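Local coordinates for thymidylate synthase ThyX (Streptomyces cacaoi subsp. asoensis, PDB 4P5B) that methylates the uracil base of UMP and dUMP as a flavin-dependent enzyme of the ThyX family, at the interface of chains A and B. Sequence-based numbering; all coordinates share one arbitrary frame. Chains: chain A/B, Thymidylate synthase ThyX.

The interface of chains A and B. Residues chain A 96, 99-100; chain B 33-34.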
loop_
_atom_site.group_PDB
_atom_site.type_symbol
_atom_site.label_atom_id
_atom_site.label_comp_id
_atom_site.label_asym_id
_atom_site.label_seq_id
_atom_site.Cartn_x
_atom_site.Cartn_y
_atom_site.Cartn_z
ATOM N N SER A 96 -5.591 11.530 -20.377
ATOM C CA SER A 96 -7.007 11.297 -20.121
ATOM C C SER A 96 -7.846 11.500 -21.386
ATOM O O SER A 96 -7.735 12.511 -22.057
ATOM C CB SER A 96 -7.499 12.243 -19.026
ATOM O OG SER A 96 -8.940 12.292 -19.014
ATOM N N TYR A 99 -10.542 14.391 -20.799
ATOM C CA TYR A 99 -10.147 15.738 -21.067
ATOM C C TYR A 99 -9.705 15.975 -22.509
ATOM O O TYR A 99 -9.901 17.046 -23.067
ATOM C CB TYR A 99 -8.925 16.072 -20.207
ATOM C CG TYR A 99 -9.267 16.384 -18.810
ATOM C CD1 TYR A 99 -9.212 15.377 -17.820
ATOM C CD2 TYR A 99 -9.602 17.704 -18.432
ATOM C CE1 TYR A 99 -9.506 15.636 -16.461
ATOM C CE2 TYR A 99 -9.899 18.009 -17.053
ATOM C CZ TYR A 99 -9.850 16.948 -16.084
ATOM O OH TYR A 99 -10.131 17.187 -14.760
ATOM N N ARG A 100 -9.049 15.001 -23.114
ATOM C CA ARG A 100 -8.405 15.257 -24.413
ATOM C C ARG A 100 -9.094 14.542 -25.527
ATOM O O ARG A 100 -9.652 13.452 -25.337
ATOM C CB ARG A 100 -6.965 14.756 -24.408
ATOM C CG ARG A 100 -6.063 15.786 -23.926
ATOM C CD ARG A 100 -4.684 15.233 -23.689
ATOM N NE ARG A 100 -4.090 14.545 -24.817
ATOM C CZ ARG A 100 -3.521 15.121 -25.868
ATOM N NH1 ARG A 100 -3.516 16.420 -26.016
ATOM N NH2 ARG A 100 -2.967 14.379 -26.792
ATOM N N SER B 33 -1.978 14.501 -18.431
ATOM C CA SER B 33 -3.402 14.202 -18.529
ATOM C C SER B 33 -4.073 14.976 -19.600
ATOM O O SER B 33 -4.907 14.432 -20.320
ATOM C CB SER B 33 -4.102 14.483 -17.191
ATOM O OG SER B 33 -3.600 13.502 -16.283
ATOM N N THR B 34 -3.751 16.256 -19.681
ATOM C CA THR B 34 -4.467 17.129 -20.545
ATOM C C THR B 34 -3.697 17.432 -21.820
ATOM O O THR B 34 -4.322 17.809 -22.822
ATOM C CB THR B 34 -4.821 18.487 -19.815
ATOM O OG1 THR B 34 -3.616 19.137 -19.426
ATOM C CG2 THR B 34 -5.672 18.224 -18.552
#
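B:Thr34 buries the most surface of this patch, 59 Å², between the ring of A:Tyr99, which loses 30 Å², and the aliphatic chain of A:Arg100. Atom CG2 of B:Thr34 lies 4.0 Å from CD2 of A:Tyr99 and equally far from its CG; the methyl comes to one side of the ring plane, above the rim at the CG-CD2 bond and not over the centre, well away from the phenol oxygen. The threonine torsion explains this: CG2 stands anti to the carbonyl carbon, while OG1 occupies the crowded position between the backbone N and the carbonyl carbon (chi1 61°), leaving carbon as the branch that meets the ring. At its edge, and in its plane, the same ring has OG of A:Ser96. That hydroxyl also accepts a hydrogen bond from the backbone N of A:Tyr99 (3.2 Å), a closure within chain A that should help hold the loop in shape.

B:Ser33 contributes 20 Å² and a polar link between the chains. Its carbonyl O accepts a hydrogen bond from the backbone N of A:Ser96 at 3.0 Å, nearly straight at 161° and directed at a lone pair in the carbonyl plane. Alongside, A:Arg100 passes B:Thr34, CD being 3.7 Å from the threonine CA, but the modelled placement of CG and CD against the threonine carbonyl is too close and therefore doubtful.

The chain B residues belong to the last turn of helix 23-35, and the chain A residues to the loop between strands 91-94 and 105-107. A:Ser96 and B:Ser33 are both FAD-binding residues, so this piece of the two-fold interface within the homotetramer probably borders the shared flavin sites; the centre of the contact lies about 24 Å from the predicted active-site residue A:Arg193.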